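Local coordinates for major capsid protein (Faustovirus, PDB 5J7O) that probably forms the main building block of the Faustovirus capsid shell, as a double jelly-roll major capsid protein that assembles into trimers, at residues 133-137 / 164-168; 148-154 / 345-351; 367-373 / 505-511; 172-178 / 332-338; 362-366 / 501-505. All coordinates share one frame; numbering follows the deposited sequence.

Contact 1 (133-137 / 164-168); sequences LTSTS and TQTVA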
# COMPACT_ATOMS: atom_id res chain seq x y z
N LEU B 133 -29.34 -10.65 41.00
CA LEU B 133 -28.95 -11.54 39.91
C LEU B 133 -30.20 -12.03 39.20
O LEU B 133 -31.05 -12.69 39.81
CB LEU B 133 -28.12 -12.73 40.41
CG LEU B 133 -27.68 -13.71 39.32
CD1 LEU B 133 -26.84 -13.00 38.27
CD2 LEU B 133 -26.92 -14.88 39.92
N THR B 134 -30.31 -11.71 37.92
CA THR B 134 -31.39 -12.16 37.05
C THR B 134 -30.84 -13.16 36.05
O THR B 134 -29.62 -13.34 35.93
CB THR B 134 -32.04 -10.96 36.33
OG1 THR B 134 -32.22 -9.89 37.26
CG2 THR B 134 -33.40 -11.32 35.73
N SER B 135 -31.74 -13.84 35.35
CA SER B 135 -31.33 -14.61 34.18
C SER B 135 -30.87 -13.71 33.03
O SER B 135 -30.28 -14.22 32.07
CB SER B 135 -32.47 -15.51 33.71
OG SER B 135 -33.65 -14.76 33.48
N THR B 136 -31.12 -12.40 33.12
CA THR B 136 -30.84 -11.48 32.03
C THR B 136 -29.91 -10.33 32.40
O THR B 136 -29.50 -9.59 31.50
CB THR B 136 -32.15 -10.90 31.47
OG1 THR B 136 -32.94 -10.36 32.54
CG2 THR B 136 -32.94 -11.98 30.75
N SER B 137 -29.58 -10.14 33.67
CA SER B 137 -28.66 -9.08 34.06
C SER B 137 -28.14 -9.34 35.46
O SER B 137 -28.78 -10.01 36.27
CB SER B 137 -29.34 -7.70 33.99
OG SER B 137 -30.28 -7.54 35.04
N THR B 164 -31.54 -8.08 24.66
CA THR B 164 -30.96 -8.82 25.77
C THR B 164 -31.10 -10.32 25.56
O THR B 164 -32.16 -10.81 25.15
CB THR B 164 -31.61 -8.40 27.09
OG1 THR B 164 -31.35 -7.01 27.33
CG2 THR B 164 -31.08 -9.22 28.25
N GLN B 165 -30.03 -11.05 25.85
CA GLN B 165 -29.99 -12.50 25.71
C GLN B 165 -30.02 -13.15 27.09
O GLN B 165 -29.28 -12.73 27.99
CB GLN B 165 -28.74 -12.94 24.95
CG GLN B 165 -28.60 -12.30 23.58
CD GLN B 165 -29.75 -12.66 22.66
OE1 GLN B 165 -29.95 -13.82 22.32
NE2 GLN B 165 -30.51 -11.65 22.25
N THR B 166 -30.87 -14.15 27.25
CA THR B 166 -31.03 -14.82 28.53
C THR B 166 -29.88 -15.79 28.77
O THR B 166 -29.41 -16.47 27.85
CB THR B 166 -32.37 -15.57 28.58
OG1 THR B 166 -33.43 -14.68 28.20
CG2 THR B 166 -32.64 -16.10 29.97
N VAL B 167 -29.42 -15.84 30.02
CA VAL B 167 -28.41 -16.82 30.41
C VAL B 167 -28.92 -18.22 30.13
O VAL B 167 -30.10 -18.53 30.36
CB VAL B 167 -28.03 -16.64 31.89
CG1 VAL B 167 -27.30 -17.87 32.42
CG2 VAL B 167 -27.16 -15.40 32.05
N ALA B 168 -28.04 -19.08 29.61
CA ALA B 168 -28.30 -20.47 29.25
C ALA B 168 -29.25 -20.61 28.07
O ALA B 168 -29.61 -21.75 27.73
CB ALA B 168 -28.83 -21.30 30.43
O HOH W 1 -28.07 -11.08 30.07

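Contact 2 (148-154 / 345-351); sequences GVYTLYT and TVETLLT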
# COMPACT_ATOMS: atom_id res chain seq x y z
N GLY B 148 -22.66 11.89 47.87
CA GLY B 148 -23.98 11.86 47.28
C GLY B 148 -24.04 11.16 45.94
O GLY B 148 -25.01 11.34 45.21
N VAL B 149 -23.03 10.37 45.61
CA VAL B 149 -22.96 9.65 44.34
C VAL B 149 -23.34 8.20 44.58
O VAL B 149 -22.68 7.50 45.35
CB VAL B 149 -21.57 9.77 43.70
CG1 VAL B 149 -21.45 8.82 42.51
CG2 VAL B 149 -21.30 11.20 43.27
N TYR B 150 -24.40 7.75 43.91
CA TYR B 150 -24.80 6.35 43.90
C TYR B 150 -24.31 5.75 42.59
O TYR B 150 -24.74 6.17 41.51
CB TYR B 150 -26.32 6.23 44.04
CG TYR B 150 -26.87 4.82 44.09
CD1 TYR B 150 -26.69 4.02 45.21
CD2 TYR B 150 -27.59 4.31 43.02
CE1 TYR B 150 -27.20 2.74 45.26
CE2 TYR B 150 -28.11 3.02 43.07
CZ TYR B 150 -27.91 2.25 44.19
OH TYR B 150 -28.43 0.97 44.23
N THR B 151 -23.40 4.78 42.68
CA THR B 151 -22.76 4.18 41.51
C THR B 151 -23.36 2.80 41.27
O THR B 151 -23.24 1.92 42.12
CB THR B 151 -21.25 4.09 41.70
OG1 THR B 151 -20.72 5.40 41.96
CG2 THR B 151 -20.60 3.53 40.44
N LEU B 152 -24.00 2.63 40.12
CA LEU B 152 -24.74 1.42 39.79
C LEU B 152 -24.04 0.69 38.64
O LEU B 152 -23.86 1.27 37.56
CB LEU B 152 -26.18 1.75 39.42
CG LEU B 152 -27.15 0.57 39.25
CD1 LEU B 152 -27.52 -0.01 40.61
CD2 LEU B 152 -28.39 0.99 38.48
N TYR B 153 -23.67 -0.56 38.88
CA TYR B 153 -23.00 -1.39 37.89
C TYR B 153 -23.98 -2.42 37.35
O TYR B 153 -24.58 -3.18 38.13
CB TYR B 153 -21.78 -2.10 38.49
CG TYR B 153 -20.81 -1.20 39.22
CD1 TYR B 153 -21.02 -0.86 40.56
CD2 TYR B 153 -19.69 -0.69 38.58
CE1 TYR B 153 -20.13 -0.04 41.23
CE2 TYR B 153 -18.80 0.13 39.25
CZ TYR B 153 -19.02 0.45 40.58
OH TYR B 153 -18.14 1.27 41.25
N THR B 154 -24.14 -2.47 36.03
CA THR B 154 -25.02 -3.44 35.39
C THR B 154 -24.27 -4.10 34.24
O THR B 154 -23.64 -3.42 33.43
CB THR B 154 -26.30 -2.78 34.87
OG1 THR B 154 -26.89 -1.99 35.90
CG2 THR B 154 -27.30 -3.84 34.42
N THR B 345 -22.18 -1.59 31.83
CA THR B 345 -22.75 -0.26 32.04
C THR B 345 -22.51 0.19 33.47
O THR B 345 -22.79 -0.55 34.42
CB THR B 345 -24.25 -0.25 31.74
OG1 THR B 345 -24.89 -1.33 32.42
CG2 THR B 345 -24.49 -0.38 30.25
N VAL B 346 -21.99 1.41 33.62
CA VAL B 346 -21.87 2.08 34.91
C VAL B 346 -22.71 3.35 34.86
O VAL B 346 -22.56 4.16 33.94
CB VAL B 346 -20.40 2.41 35.25
CG1 VAL B 346 -20.33 3.22 36.53
CG2 VAL B 346 -19.59 1.13 35.38
N GLU B 347 -23.59 3.51 35.85
CA GLU B 347 -24.40 4.71 35.99
C GLU B 347 -24.10 5.35 37.33
O GLU B 347 -24.06 4.66 38.36
CB GLU B 347 -25.89 4.39 35.88
CG GLU B 347 -26.32 3.84 34.53
CD GLU B 347 -27.72 3.25 34.56
OE1 GLU B 347 -28.66 3.92 34.09
OE2 GLU B 347 -27.87 2.12 35.07
N THR B 348 -23.88 6.66 37.32
CA THR B 348 -23.66 7.43 38.54
C THR B 348 -24.82 8.40 38.72
O THR B 348 -25.19 9.11 37.78
CB THR B 348 -22.33 8.19 38.48
OG1 THR B 348 -22.33 9.08 37.36
CG2 THR B 348 -21.17 7.22 38.36
N LEU B 349 -25.38 8.43 39.92
CA LEU B 349 -26.49 9.31 40.27
C LEU B 349 -26.04 10.24 41.38
O LEU B 349 -25.78 9.80 42.50
CB LEU B 349 -27.73 8.51 40.70
CG LEU B 349 -28.57 7.83 39.62
CD1 LEU B 349 -27.92 6.54 39.14
CD2 LEU B 349 -29.98 7.56 40.13
N LEU B 350 -25.93 11.53 41.06
CA LEU B 350 -25.55 12.54 42.04
C LEU B 350 -26.82 13.16 42.61
O LEU B 350 -27.42 14.05 42.00
CB LEU B 350 -24.65 13.60 41.41
CG LEU B 350 -24.28 14.81 42.26
CD1 LEU B 350 -23.56 14.39 43.53
CD2 LEU B 350 -23.44 15.80 41.47
N THR B 351 -27.23 12.69 43.78
CA THR B 351 -28.31 13.31 44.53
C THR B 351 -27.73 14.14 45.67
O THR B 351 -26.58 13.96 46.07
CB THR B 351 -29.29 12.26 45.08
OG1 THR B 351 -28.59 11.34 45.92
CG2 THR B 351 -29.96 11.50 43.95
O HOH W 2 -25.86 0.33 36.05

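Contact 3 (367-373 / 505-511); sequences YNRYTTY and QSASQVM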
# COMPACT_ATOMS: atom_id res chain seq x y z
N TYR B 367 -26.56 12.91 36.11
CA TYR B 367 -26.57 11.50 35.76
C TYR B 367 -25.53 11.25 34.68
O TYR B 367 -25.38 12.05 33.76
CB TYR B 367 -27.96 11.05 35.28
CG TYR B 367 -27.99 9.68 34.63
CD1 TYR B 367 -28.20 8.53 35.39
CD2 TYR B 367 -27.82 9.53 33.26
CE1 TYR B 367 -28.23 7.28 34.80
CE2 TYR B 367 -27.84 8.29 32.67
CZ TYR B 367 -28.04 7.16 33.44
OH TYR B 367 -28.08 5.92 32.85
N ASN B 368 -24.81 10.14 34.81
CA ASN B 368 -23.83 9.72 33.82
C ASN B 368 -23.99 8.24 33.55
O ASN B 368 -24.23 7.46 34.47
CB ASN B 368 -22.39 10.01 34.28
CG ASN B 368 -22.08 11.50 34.31
OD1 ASN B 368 -22.52 12.22 35.20
ND2 ASN B 368 -21.30 11.95 33.34
N ARG B 369 -23.85 7.85 32.28
CA ARG B 369 -23.86 6.45 31.89
C ARG B 369 -22.62 6.16 31.06
O ARG B 369 -22.27 6.93 30.16
CB ARG B 369 -25.12 6.09 31.10
CG ARG B 369 -25.10 4.68 30.53
CD ARG B 369 -26.43 4.29 29.91
NE ARG B 369 -26.33 3.01 29.21
CZ ARG B 369 -27.38 2.33 28.75
NH1 ARG B 369 -28.61 2.80 28.94
NH2 ARG B 369 -27.20 1.18 28.12
N TYR B 370 -21.95 5.05 31.37
CA TYR B 370 -20.77 4.60 30.64
C TYR B 370 -21.03 3.17 30.20
O TYR B 370 -21.29 2.30 31.03
CB TYR B 370 -19.51 4.67 31.51
CG TYR B 370 -19.27 6.02 32.15
CD1 TYR B 370 -18.39 6.94 31.58
CD2 TYR B 370 -19.90 6.38 33.34
CE1 TYR B 370 -18.16 8.17 32.16
CE2 TYR B 370 -19.67 7.61 33.93
CZ TYR B 370 -18.80 8.50 33.34
OH TYR B 370 -18.57 9.72 33.93
N THR B 371 -20.96 2.92 28.89
CA THR B 371 -21.36 1.64 28.32
C THR B 371 -20.29 1.13 27.36
O THR B 371 -19.96 1.81 26.39
CB THR B 371 -22.70 1.74 27.60
OG1 THR B 371 -23.71 2.16 28.53
CG2 THR B 371 -23.09 0.40 27.00
N THR B 372 -19.76 -0.06 27.64
CA THR B 372 -18.84 -0.76 26.75
C THR B 372 -19.43 -2.11 26.37
O THR B 372 -20.33 -2.63 27.04
CB THR B 372 -17.47 -0.96 27.40
OG1 THR B 372 -17.55 -1.99 28.40
CG2 THR B 372 -16.97 0.33 28.04
N TYR B 373 -18.91 -2.68 25.28
CA TYR B 373 -19.35 -3.98 24.79
C TYR B 373 -18.14 -4.86 24.53
O TYR B 373 -17.14 -4.41 23.97
CB TYR B 373 -20.18 -3.84 23.51
CG TYR B 373 -21.35 -2.90 23.64
CD1 TYR B 373 -22.56 -3.32 24.17
CD2 TYR B 373 -21.25 -1.57 23.22
CE1 TYR B 373 -23.64 -2.46 24.29
CE2 TYR B 373 -22.32 -0.70 23.34
CZ TYR B 373 -23.51 -1.15 23.87
OH TYR B 373 -24.57 -0.29 23.98
N GLN B 505 -28.68 17.65 34.49
CA GLN B 505 -27.61 17.29 33.58
C GLN B 505 -27.62 15.79 33.33
O GLN B 505 -27.96 14.99 34.21
CB GLN B 505 -26.24 17.68 34.15
CG GLN B 505 -26.11 19.13 34.55
CD GLN B 505 -24.80 19.42 35.25
OE1 GLN B 505 -23.72 19.24 34.69
NE2 GLN B 505 -24.89 19.87 36.50
N SER B 506 -27.24 15.41 32.11
CA SER B 506 -27.11 14.01 31.74
C SER B 506 -26.02 13.88 30.69
O SER B 506 -25.85 14.76 29.84
CB SER B 506 -28.43 13.43 31.23
OG SER B 506 -28.34 12.02 31.09
N ALA B 507 -25.28 12.78 30.76
CA ALA B 507 -24.18 12.54 29.84
C ALA B 507 -23.96 11.05 29.69
O ALA B 507 -24.19 10.28 30.63
CB ALA B 507 -22.89 13.22 30.32
N SER B 508 -23.52 10.63 28.51
CA SER B 508 -23.27 9.23 28.24
C SER B 508 -22.03 9.06 27.38
O SER B 508 -21.79 9.85 26.46
CB SER B 508 -24.47 8.56 27.55
OG SER B 508 -24.70 9.11 26.26
N GLN B 509 -21.24 8.04 27.69
CA GLN B 509 -20.16 7.55 26.85
C GLN B 509 -20.48 6.12 26.46
O GLN B 509 -20.57 5.25 27.33
CB GLN B 509 -18.81 7.61 27.56
CG GLN B 509 -18.31 8.99 27.92
CD GLN B 509 -16.89 8.96 28.45
OE1 GLN B 509 -16.51 8.05 29.19
NE2 GLN B 509 -16.09 9.94 28.06
N VAL B 510 -20.65 5.87 25.16
CA VAL B 510 -20.94 4.54 24.65
C VAL B 510 -19.83 4.14 23.69
O VAL B 510 -19.46 4.92 22.80
CB VAL B 510 -22.31 4.48 23.95
CG1 VAL B 510 -22.56 3.08 23.41
CG2 VAL B 510 -23.41 4.89 24.91
N MET B 511 -19.28 2.94 23.88
CA MET B 511 -18.30 2.41 22.94
C MET B 511 -18.93 2.24 21.57
O MET B 511 -19.86 1.46 21.40
CB MET B 511 -17.75 1.08 23.45
CG MET B 511 -16.79 0.41 22.47
SD MET B 511 -16.66 -1.37 22.69
CE MET B 511 -15.83 -1.46 24.27

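Contact 4 (172-178 / 332-338); sequences TNFVRYC and ILFTAPG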
# COMPACT_ATOMS: atom_id res chain seq x y z
N THR B 172 -24.49 -19.37 19.49
CA THR B 172 -23.53 -20.07 18.64
C THR B 172 -22.33 -19.17 18.37
O THR B 172 -22.49 -17.98 18.09
CB THR B 172 -24.17 -20.50 17.31
OG1 THR B 172 -25.33 -21.30 17.57
CG2 THR B 172 -23.18 -21.30 16.47
N ASN B 173 -21.14 -19.75 18.47
CA ASN B 173 -19.92 -19.04 18.15
C ASN B 173 -19.74 -18.94 16.64
O ASN B 173 -20.31 -19.71 15.86
CB ASN B 173 -18.71 -19.72 18.77
CG ASN B 173 -18.67 -19.58 20.28
OD1 ASN B 173 -19.07 -18.55 20.83
ND2 ASN B 173 -18.17 -20.61 20.96
N PHE B 174 -18.92 -17.98 16.22
CA PHE B 174 -18.51 -17.88 14.83
C PHE B 174 -17.21 -18.66 14.62
O PHE B 174 -16.56 -19.11 15.56
CB PHE B 174 -18.32 -16.41 14.43
CG PHE B 174 -19.61 -15.67 14.21
CD1 PHE B 174 -20.83 -16.28 14.42
CD2 PHE B 174 -19.60 -14.35 13.77
CE1 PHE B 174 -22.02 -15.60 14.22
CE2 PHE B 174 -20.78 -13.66 13.56
CZ PHE B 174 -21.99 -14.28 13.79
N VAL B 175 -16.85 -18.84 13.35
CA VAL B 175 -15.63 -19.55 12.99
C VAL B 175 -14.75 -18.64 12.15
O VAL B 175 -15.23 -17.76 11.43
CB VAL B 175 -15.92 -20.87 12.25
CG1 VAL B 175 -16.50 -21.90 13.21
CG2 VAL B 175 -16.87 -20.63 11.09
N ARG B 176 -13.45 -18.86 12.26
CA ARG B 176 -12.46 -18.11 11.51
C ARG B 176 -11.31 -19.05 11.18
O ARG B 176 -11.08 -20.04 11.87
CB ARG B 176 -11.93 -16.91 12.31
CG ARG B 176 -10.55 -17.13 12.89
CD ARG B 176 -10.26 -16.15 14.01
NE ARG B 176 -10.29 -14.76 13.57
CZ ARG B 176 -10.47 -13.72 14.39
NH1 ARG B 176 -10.65 -13.92 15.69
NH2 ARG B 176 -10.47 -12.49 13.91
N TYR B 177 -10.59 -18.72 10.11
CA TYR B 177 -9.35 -19.40 9.79
C TYR B 177 -8.16 -18.62 10.36
O TYR B 177 -8.21 -17.40 10.53
CB TYR B 177 -9.18 -19.56 8.27
CG TYR B 177 -9.94 -20.74 7.71
CD1 TYR B 177 -11.25 -20.60 7.26
CD2 TYR B 177 -9.36 -22.00 7.65
CE1 TYR B 177 -11.95 -21.68 6.75
CE2 TYR B 177 -10.05 -23.09 7.14
CZ TYR B 177 -11.35 -22.92 6.70
OH TYR B 177 -12.04 -24.00 6.20
N CYS B 178 -7.10 -19.35 10.67
CA CYS B 178 -5.86 -18.70 11.05
C CYS B 178 -5.32 -17.90 9.87
O CYS B 178 -5.70 -18.11 8.72
CB CYS B 178 -4.83 -19.73 11.51
SG CYS B 178 -4.17 -20.76 10.18
N ILE B 332 -5.84 -24.78 12.38
CA ILE B 332 -6.20 -24.08 11.15
C ILE B 332 -7.51 -23.32 11.31
O ILE B 332 -7.63 -22.18 10.85
CB ILE B 332 -6.28 -25.07 9.97
CG1 ILE B 332 -4.93 -25.76 9.77
CG2 ILE B 332 -6.73 -24.37 8.70
CD1 ILE B 332 -3.79 -24.80 9.50
N LEU B 333 -8.50 -23.93 11.95
CA LEU B 333 -9.84 -23.36 12.10
C LEU B 333 -10.10 -23.09 13.57
O LEU B 333 -9.81 -23.94 14.42
CB LEU B 333 -10.89 -24.32 11.53
CG LEU B 333 -12.33 -23.85 11.43
CD1 LEU B 333 -12.48 -22.79 10.35
CD2 LEU B 333 -13.23 -25.04 11.15
N PHE B 334 -10.65 -21.92 13.88
CA PHE B 334 -10.78 -21.48 15.26
C PHE B 334 -12.16 -20.91 15.54
O PHE B 334 -12.82 -20.35 14.66
CB PHE B 334 -9.73 -20.42 15.60
CG PHE B 334 -8.32 -20.94 15.59
CD1 PHE B 334 -7.61 -21.01 14.41
CD2 PHE B 334 -7.72 -21.36 16.77
CE1 PHE B 334 -6.32 -21.49 14.40
CE2 PHE B 334 -6.43 -21.85 16.76
CZ PHE B 334 -5.72 -21.91 15.57
N THR B 335 -12.59 -21.09 16.78
CA THR B 335 -13.79 -20.45 17.29
C THR B 335 -13.51 -18.99 17.60
O THR B 335 -12.41 -18.63 18.04
CB THR B 335 -14.26 -21.18 18.56
OG1 THR B 335 -14.78 -22.48 18.20
CG2 THR B 335 -15.33 -20.40 19.29
N ALA B 336 -14.49 -18.14 17.34
CA ALA B 336 -14.43 -16.72 17.66
C ALA B 336 -15.81 -16.28 18.11
O ALA B 336 -16.81 -16.91 17.76
CB ALA B 336 -13.96 -15.89 16.45
N PRO B 337 -15.89 -15.21 18.91
CA PRO B 337 -17.20 -14.75 19.39
C PRO B 337 -18.13 -14.42 18.23
O PRO B 337 -17.72 -13.86 17.22
CB PRO B 337 -16.86 -13.51 20.22
CG PRO B 337 -15.46 -13.72 20.65
CD PRO B 337 -14.79 -14.45 19.52
N GLY B 338 -19.40 -14.77 18.40
CA GLY B 338 -20.43 -14.54 17.41
C GLY B 338 -21.27 -13.32 17.74
O GLY B 338 -20.76 -12.29 18.19
O HOH W 3 -20.35 -16.14 20.30

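Contact 5 (362-366 / 501-505); sequences VLLTQ and TTFKQ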
# COMPACT_ATOMS: atom_id res chain seq x y z
N VAL B 362 -32.71 11.67 46.80
CA VAL B 362 -33.94 12.34 46.38
C VAL B 362 -33.70 13.31 45.23
O VAL B 362 -34.18 13.08 44.11
CB VAL B 362 -34.59 13.05 47.58
CG1 VAL B 362 -35.89 13.71 47.15
CG2 VAL B 362 -34.85 12.06 48.71
N LEU B 363 -32.98 14.39 45.48
CA LEU B 363 -32.81 15.46 44.49
C LEU B 363 -31.66 15.10 43.57
O LEU B 363 -30.49 15.38 43.86
CB LEU B 363 -32.57 16.80 45.18
CG LEU B 363 -32.91 18.09 44.41
CD1 LEU B 363 -32.98 19.27 45.36
CD2 LEU B 363 -31.91 18.37 43.30
N LEU B 364 -31.98 14.50 42.42
CA LEU B 364 -30.97 14.08 41.46
C LEU B 364 -30.54 15.26 40.60
O LEU B 364 -31.36 15.85 39.89
CB LEU B 364 -31.50 12.94 40.59
CG LEU B 364 -30.56 12.52 39.45
CD1 LEU B 364 -29.27 11.93 40.01
CD2 LEU B 364 -31.24 11.54 38.52
N THR B 365 -29.24 15.58 40.64
CA THR B 365 -28.68 16.72 39.91
C THR B 365 -27.99 16.30 38.62
O THR B 365 -28.24 16.89 37.57
CB THR B 365 -27.70 17.48 40.81
OG1 THR B 365 -28.41 18.09 41.89
CG2 THR B 365 -26.97 18.55 40.02
N GLN B 366 -27.12 15.30 38.68
CA GLN B 366 -26.35 14.86 37.52
C GLN B 366 -26.45 13.35 37.36
O GLN B 366 -26.43 12.61 38.35
CB GLN B 366 -24.87 15.26 37.65
CG GLN B 366 -24.63 16.75 37.83
CD GLN B 366 -23.17 17.08 38.04
OE1 GLN B 366 -22.29 16.36 37.57
NE2 GLN B 366 -22.90 18.16 38.76
N THR B 501 -30.93 24.01 40.35
CA THR B 501 -30.88 22.56 40.41
C THR B 501 -32.03 21.91 39.65
O THR B 501 -32.02 20.68 39.48
CB THR B 501 -30.90 22.08 41.87
OG1 THR B 501 -32.05 22.61 42.53
CG2 THR B 501 -29.64 22.53 42.59
N THR B 502 -33.01 22.68 39.18
CA THR B 502 -34.02 22.17 38.27
C THR B 502 -33.49 22.01 36.85
O THR B 502 -34.17 21.40 36.02
CB THR B 502 -35.24 23.11 38.26
OG1 THR B 502 -34.85 24.39 37.74
CG2 THR B 502 -35.79 23.29 39.66
N PHE B 503 -32.29 22.52 36.57
CA PHE B 503 -31.64 22.40 35.27
C PHE B 503 -30.76 21.15 35.32
O PHE B 503 -29.56 21.20 35.59
CB PHE B 503 -30.84 23.66 34.97
CG PHE B 503 -30.47 23.83 33.52
CD1 PHE B 503 -31.04 23.03 32.54
CD2 PHE B 503 -29.54 24.78 33.15
CE1 PHE B 503 -30.69 23.20 31.21
CE2 PHE B 503 -29.18 24.95 31.83
CZ PHE B 503 -29.76 24.16 30.86
N LYS B 504 -31.38 20.01 35.04
CA LYS B 504 -30.72 18.72 35.23
C LYS B 504 -29.67 18.48 34.15
O LYS B 504 -29.75 19.01 33.03
CB LYS B 504 -31.74 17.59 35.22
CG LYS B 504 -32.90 17.78 36.20
CD LYS B 504 -32.41 17.93 37.63
CE LYS B 504 -33.58 17.99 38.59
NZ LYS B 504 -33.14 18.11 40.01
N GLN B 505 -28.68 17.65 34.49
CA GLN B 505 -27.61 17.29 33.58
C GLN B 505 -27.62 15.79 33.33
O GLN B 505 -27.96 14.99 34.21
CB GLN B 505 -26.24 17.68 34.15
CG GLN B 505 -26.11 19.13 34.55
CD GLN B 505 -24.80 19.42 35.25
OE1 GLN B 505 -23.72 19.24 34.69
NE2 GLN B 505 -24.89 19.87 36.50

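Contact 1 (133-137 / 164-168)
Thr164 touches the 133-137 turn through its methyl group. Thr164 CG2 lies 3.8 Å from Thr136 CB and close to the Thr136 carbonyl oxygen, while OG1 is turned back beside the Thr164 backbone N. At Gln165 the meeting is through solvent: a water donates to Gln165 O at 2.9 Å and makes a weak bond to Thr136 O. The NE2 of Gln165 bonds to the carbonyl of Thr163. Thr166 uses both branches. Thr166 CG2 comes within 3.8 Å of Ser135 CB, and Thr166 OG1 meets the methyl Thr136 CG2 at 3.7 Å, the two threonine side chains slanting across each other. Val167 then supplies the direct polar link, with its N donating to Ser135 O at 2.8 Å. That bond is almost straight (172° at the hydrogen) and approaches nearly head-on to the carbonyl. A chi1 of 163° sets CG1 anti to the backbone N and leaves Val167 CG2 beside it, 3.3 Å from the same Ser135 O. Thr134 N bonds to Ser137 O, leaving Ser135 and Thr136 at the tip of a beta turn; this reversal of the hairpin 131-133/138-142 packs against the loop between strands 149-158 and 170-177.

Contact 2 (148-154 / 345-351)
Leu152 and Glu347 lie side by side and point the same way, with Leu152 CD2 3.6 Å from Glu347 OE2. Glu347 OE2 also accepts from a water at 2.9 Å, while Glu347 OE1 probably hydrogen-bonds Tyr367 OH. Next along, Thr345 folds its hydroxyl over its own backbone (chi1 50°), where Thr345 OG1 donates to Thr154 O at 2.6 Å from well above the carbonyl plane; Thr345 N reaches the same oxygen almost head-on at 2.8 Å. Two donors thus hold Thr154 O. These are hydrogen-bonded pairs of an antiparallel strand pairing, 149-154 against 345-351, inside a mixed seven-stranded sheet far from the centre of the chain. On the opposite face, Tyr153 and Val346 run alongside each other, Tyr153 CD2 3.7 Å from Val346 CG2, whereas Val149 CG2 meets Leu350 CD1 at 3.9 Å with the side chains slanted. Between them Thr151 CG2 touches Val346 CG1 at 3.9 Å. A second subunit covers part of this face, its Leu254 on Tyr153 and its Pro250 on Val346 and Thr348.

Contact 3 (367-373 / 505-511)
Tyr367 and Ser506 are neighbours in a parallel pairing that runs on through Thr371 and Val510, the two directions only 6° apart. Backbone bonds pass back and forth: Arg369 N to Ala507 O, Gln509 N to Arg369 O, Thr371 N to Gln509 O and Met511 N to Thr371 O, the last at 2.8 Å. Alpha-carbon hydrogens add weaker contacts, such as Ser508 CA to Arg369 O at 3.2 Å.

Among the polar side chains, Gln509 OE1 lies in the plane of the Tyr370 ring at its edge, 3.2 Å from Tyr370 CD1, with amide and ring at 90°. The amide is fixed from outside, OE1 by Gly248 N of a second subunit and NE2 by Gln484. Within its own strand, the extended Arg369 donates from NE, in its guanidinium plane, to Thr371 OG1 at 2.8 Å; Tyr486 of the second subunit makes a cation-pi contact with Arg369.

Apolar and sulfur contacts gather at the far end. Tyr373 CE2 meets Val510 CG1 at 3.8 Å, and Met511 bends at chi3 (-69°), which carries Met511 CE to 3.6 Å from Thr372 CB; SD takes a weak bond from Tyr373 N.

Strand 341-351 lies beyond 364-375 and strand 473-490 beyond 503-521.

Contact 4 (172-178 / 332-338)
Phe334 N donates to Arg176 O at 2.8 Å, and Arg176 N returns a bond to Phe334 O, in an antiparallel strand pair. Phe174 N donates to Ala336 O at 2.8 Å nearer one end. There Asn173 packs on Thr335, whose CG2 lies 3.5 Å from Asn173 CB. Asn173 OD1 accepts from Ala378 N and from a water at 2.8 Å. Two CH-pi contacts mark the ends of the pair. Gly338 CA stands over the centre of the Phe174 ring, 3.5 Å from the centroid, where its lack of a side chain permits the approach. Leu333 has CG anti to its backbone N (chi1 -173°), and its CD1 reaches over the Tyr177 ring, 3.8 Å from the centroid; Ile332 CG2 lies at that ring's edge, 3.7 Å from Tyr177 CD2. Beyond them, Phe334 CE1 touches Cys178 CB at 3.7 Å. Arg176 NE is hydrogen-bonded to Gln284 O, and Trp465 makes a cation-pi contact with Arg176. In the fold, strand 170-177 is the middle of three, between 116-118 and 333-336; helices 464-467 and 181-185 pack on Phe334.

Contact 5 (362-366 / 501-505)
Strand 364-375 begins with a classic beta bulge against strand 341-351, Thr365 and Gln366 both facing Leu350, and on its other side it meets strand 503-521. There Thr365 O accepts from Gln505 N at 3.2 Å, in a fairly straight bond (163° at the hydrogen). Lys504 crosses the gap with a chain bent at chi2 (-59°), which brings Lys504 NZ to two carbonyls: Leu364 O at 2.9 Å, approached from above the carbonyl plane, and Thr501 O, also at 2.9 Å. A salt bridge to Asp493 of a second subunit gives the ammonium a third partner, which probably steadies its charge; Phe503 of that subunit packs on Leu364. Leu363 CD2 comes in at about a right angle to the lysine chain and stops 3.5 Å from Lys504 NZ. At the bulge itself, Gln366 lies beside Gln505, the two pointing the same way with their amide planes 37° apart; Gln505 NE2 is 3.4 Å from Gln366 CG, and the two amide nitrogens are not bonded. Strand 341-351 borders the bulge, with Leu349 and Thr351 against Leu364.

Contacts 2, 3 and 5 lie in one mixed sheet: contact 2 joins strands 149-158 and 341-351, while contacts 3 and 5 both join 364-375 to 503-521 and share Gln505. Contacts 2 and 3, with centres about 11 Å apart, touch across strands 341-351 and 364-375; contact 5 lies about 17 Å from contact 3 between centres. Contact 1 sits at the turn of the sheet's edge hairpin. Contact 4 belongs to a separate three-stranded sheet. Along the chain, contacts 1 and 2 alternate their segments, contact 4 is nested inside contact 2, and contacts 3 and 5, also alternating, follow once those three have closed. Contacts 2, 3 and 5 all meet the second subunit, consistent with a role in trimer assembly.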